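Long-range contact in phosphate-binding protein (Unidentified prokaryotic organism, PDB 3W9V), which binds inorganic phosphate as a secreted DING protein of the PstS family of phosphate-transport binding proteins: residues 105-111 against 123-127. The protein carries 1 engineered substitution. Numbering follows the deposited sequence.
Sequences VDLSVKE and WSGIT
Residues 105-111 run from an extended strand into the start of helix 109-117. Residues 123-127 follow that helix as a 3-10 turn, with Ile126 N hydrogen-bonded to Trp123 O at 3.1 Å, then an extended Ile126 and Thr127. The backbones are nearest at Glu111 and Ile126, whose CA atoms are 6.6 Å apart. Val105 CG1 meets the edge of the Trp123 ring, 4.1 Å from CZ3. Asp106 N donates to a water at 2.9 Å, and this water donates to Thr127 O at 3.0 Å. Leu107 (chi1 m, chi2 t) packs its CD2 3.6 Å from Ile126 CD1; Ile126 is m at both chi angles and also touches Val115 of the helix. Ser108 is the N-cap. Its p rotamer lets OG accept from Glu111 N at 3.0 Å, and Ser108 N donates to Glu111 OE1 at 3.2 Å, which completes a capping box. Glu111 (chi1 m, chi2 t) points toward the other segment. Its OE2 accepts a nearly straight hydrogen bond from Thr127 N at 3.0 Å. Lys234 of the neighbouring strand 231-237 forms a salt bridge with Glu111 OE1 and hydrogen bonds with Asp106 O and Thr127 OG1. One buried carboxylate thus caps the helix start and holds the returning loop, while Lys234 balances its charge.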
ATOM      1  N   VAL A 105      21.380  -6.580  -9.870  1.00 12.82           N
ATOM      2  CA  VAL A 105      21.394  -5.424  -8.992  1.00 11.85           C
ATOM      3  C   VAL A 105      20.786  -5.840  -7.666  1.00 12.23           C
ATOM      4  O   VAL A 105      19.615  -6.220  -7.593  1.00 12.13           O
ATOM      5  CB  VAL A 105      20.634  -4.235  -9.597  1.00 12.88           C
ATOM      6  CG1 VAL A 105      20.491  -3.112  -8.574  1.00 11.79           C
ATOM      7  CG2 VAL A 105      21.355  -3.747 -10.843  1.00 12.36           C
ATOM      8  N   ASP A 106      21.606  -5.798  -6.624  1.00 11.90           N
ATOM      9  CA  ASP A 106      21.211  -6.238  -5.299  1.00 11.95           C
ATOM     10  C   ASP A 106      21.608  -5.130  -4.341  1.00 11.53           C
ATOM     11  O   ASP A 106      22.784  -4.982  -4.008  1.00 12.76           O
ATOM     12  CB  ASP A 106      21.944  -7.537  -4.957  1.00 13.72           C
ATOM     13  CG  ASP A 106      21.479  -8.157  -3.655  1.00 12.84           C
ATOM     14  OD1 ASP A 106      20.646  -7.547  -2.950  1.00 14.11           O
ATOM     15  OD2 ASP A 106      21.963  -9.267  -3.332  1.00 15.82           O
ATOM     16  N   LEU A 107      20.631  -4.337  -3.913  1.00 10.13           N
ATOM     17  CA  LEU A 107      20.903  -3.205  -3.039  1.00  9.73           C
ATOM     18  C   LEU A 107      21.013  -3.631  -1.588  1.00 10.71           C
ATOM     19  O   LEU A 107      20.137  -4.318  -1.070  1.00 11.21           O
ATOM     20  CB  LEU A 107      19.776  -2.179  -3.155  1.00 10.59           C
ATOM     21  CG  LEU A 107      19.573  -1.543  -4.527  1.00 10.94           C
ATOM     22  CD1 LEU A 107      18.238  -0.822  -4.594  1.00 11.39           C
ATOM     23  CD2 LEU A 107      20.710  -0.583  -4.834  1.00 15.70           C
ATOM     24  N   SER A 108      22.082  -3.219  -0.916  1.00 10.07           N
ATOM     25  CA  SER A 108      22.054  -3.259   0.532  1.00 10.51           C
ATOM     26  C   SER A 108      21.075  -2.180   0.968  1.00  8.71           C
ATOM     27  O   SER A 108      20.777  -1.257   0.205  1.00  9.89           O
ATOM     28  CB  SER A 108      23.433  -2.967   1.114  1.00 10.82           C
ATOM     29  OG  SER A 108      23.833  -1.648   0.803  1.00 10.96           O
ATOM     30  N   VAL A 109      20.568  -2.281   2.185  1.00  9.68           N
ATOM     31  CA  VAL A 109      19.700  -1.230   2.691  1.00  9.71           C
ATOM     32  C   VAL A 109      20.442   0.111   2.724  1.00  8.75           C
ATOM     33  O   VAL A 109      19.873   1.146   2.376  1.00  9.19           O
ATOM     34  CB  VAL A 109      19.110  -1.598   4.064  1.00 11.04           C
ATOM     35  CG1 VAL A 109      18.360  -0.419   4.667  1.00 11.54           C
ATOM     36  CG2 VAL A 109      18.183  -2.802   3.926  1.00 13.92           C
ATOM     37  N   LYS A 110      21.718   0.089   3.102  1.00  9.33           N
ATOM     38  CA  LYS A 110      22.522   1.313   3.119  1.00  8.95           C
ATOM     39  C   LYS A 110      22.610   1.954   1.725  1.00  8.96           C
ATOM     40  O   LYS A 110      22.499   3.172   1.586  1.00  8.84           O
ATOM     41  CB  LYS A 110      23.920   1.026   3.682  1.00  9.69           C
ATOM     42  CG  LYS A 110      24.872   2.225   3.694  1.00 10.63           C
ATOM     43  CD  LYS A 110      24.340   3.374   4.535  1.00  9.93           C
ATOM     44  CE  LYS A 110      25.369   4.490   4.661  1.00  9.85           C
ATOM     45  NZ  LYS A 110      24.781   5.694   5.311  1.00 10.53           N
ATOM     46  N   GLU A 111      22.797   1.130   0.695  1.00  9.40           N
ATOM     47  CA  GLU A 111      22.820   1.625  -0.683  1.00  9.13           C
ATOM     48  C   GLU A 111      21.470   2.193  -1.112  1.00  9.48           C
ATOM     49  O   GLU A 111      21.411   3.251  -1.736  1.00  9.32           O
ATOM     50  CB  GLU A 111      23.276   0.532  -1.655  1.00  9.41           C
ATOM     51  CG  GLU A 111      24.779   0.288  -1.620  1.00 11.02           C
ATOM     52  CD  GLU A 111      25.199  -0.988  -2.318  1.00 12.44           C
ATOM     53  OE1 GLU A 111      24.323  -1.801  -2.688  1.00 13.20           O
ATOM     54  OE2 GLU A 111      26.426  -1.174  -2.487  1.00 14.19           O
ATOM     55  N   TRP A 123      25.592   4.912 -10.552  1.00 11.43           N
ATOM     56  CA  TRP A 123      25.405   3.468 -10.471  1.00 11.62           C
ATOM     57  C   TRP A 123      26.659   2.720 -10.013  1.00 11.50           C
ATOM     58  O   TRP A 123      26.566   1.603  -9.502  1.00 12.49           O
ATOM     59  CB  TRP A 123      24.910   2.917 -11.813  1.00 11.33           C
ATOM     60  CG  TRP A 123      23.438   3.106 -12.013  1.00 11.35           C
ATOM     61  CD1 TRP A 123      22.821   4.129 -12.674  1.00 11.88           C
ATOM     62  CD2 TRP A 123      22.396   2.248 -11.533  1.00 11.80           C
ATOM     63  NE1 TRP A 123      21.455   3.957 -12.637  1.00 12.91           N
ATOM     64  CE2 TRP A 123      21.170   2.813 -11.941  1.00 11.88           C
ATOM     65  CE3 TRP A 123      22.382   1.060 -10.798  1.00 13.40           C
ATOM     66  CZ2 TRP A 123      19.942   2.222 -11.643  1.00 12.22           C
ATOM     67  CZ3 TRP A 123      21.162   0.478 -10.502  1.00 14.05           C
ATOM     68  CH2 TRP A 123      19.961   1.062 -10.923  1.00 13.88           C
ATOM     69  N   SER A 124      27.828   3.336 -10.178  1.00 12.07           N
ATOM     70  CA  SER A 124      29.080   2.708  -9.755  1.00 12.39           C
ATOM     71  C   SER A 124      29.161   2.543  -8.235  1.00 14.58           C
ATOM     72  O   SER A 124      29.985   1.777  -7.729  1.00 14.34           O
ATOM     73  CB  SER A 124      30.289   3.498 -10.268  1.00 13.73           C
ATOM     74  OG  SER A 124      30.264   4.832  -9.795  1.00 17.30           O
ATOM     75  N   GLY A 125      28.303   3.263  -7.516  1.00 12.32           N
ATOM     76  CA  GLY A 125      28.232   3.164  -6.070  1.00 14.47           C
ATOM     77  C   GLY A 125      27.422   1.983  -5.559  1.00 13.38           C
ATOM     78  O   GLY A 125      27.260   1.817  -4.349  1.00 15.46           O
ATOM     79  N   ILE A 126      26.907   1.166  -6.472  1.00 12.95           N
ATOM     80  CA  ILE A 126      26.187  -0.044  -6.092  1.00 13.65           C
ATOM     81  C   ILE A 126      27.105  -1.234  -6.304  1.00 13.51           C
ATOM     82  O   ILE A 126      27.366  -1.628  -7.439  1.00 14.50           O
ATOM     83  CB  ILE A 126      24.904  -0.232  -6.924  1.00 12.23           C
ATOM     84  CG1 ILE A 126      24.060   1.044  -6.902  1.00 14.93           C
ATOM     85  CG2 ILE A 126      24.111  -1.432  -6.418  1.00 14.74           C
ATOM     86  CD1 ILE A 126      23.635   1.475  -5.522  0.50 10.25           C
ATOM     87  N   THR A 127      27.609  -1.794  -5.211  1.00 14.92           N
ATOM     88  CA  THR A 127      28.606  -2.851  -5.316  1.00 14.84           C
ATOM     89  C   THR A 127      28.041  -4.073  -6.031  1.00 16.42           C
ATOM     90  O   THR A 127      26.905  -4.486  -5.777  1.00 16.79           O
ATOM     91  CB  THR A 127      29.173  -3.257  -3.939  1.00 19.60           C
ATOM     92  OG1 THR A 127      28.128  -3.799  -3.123  1.00 20.80           O
ATOM     93  CG2 THR A 127      29.792  -2.057  -3.238  1.00 18.30           C
TER
HETATM   94  O   HOH W   1      24.403  -5.399  -7.126  1.00 17.83           O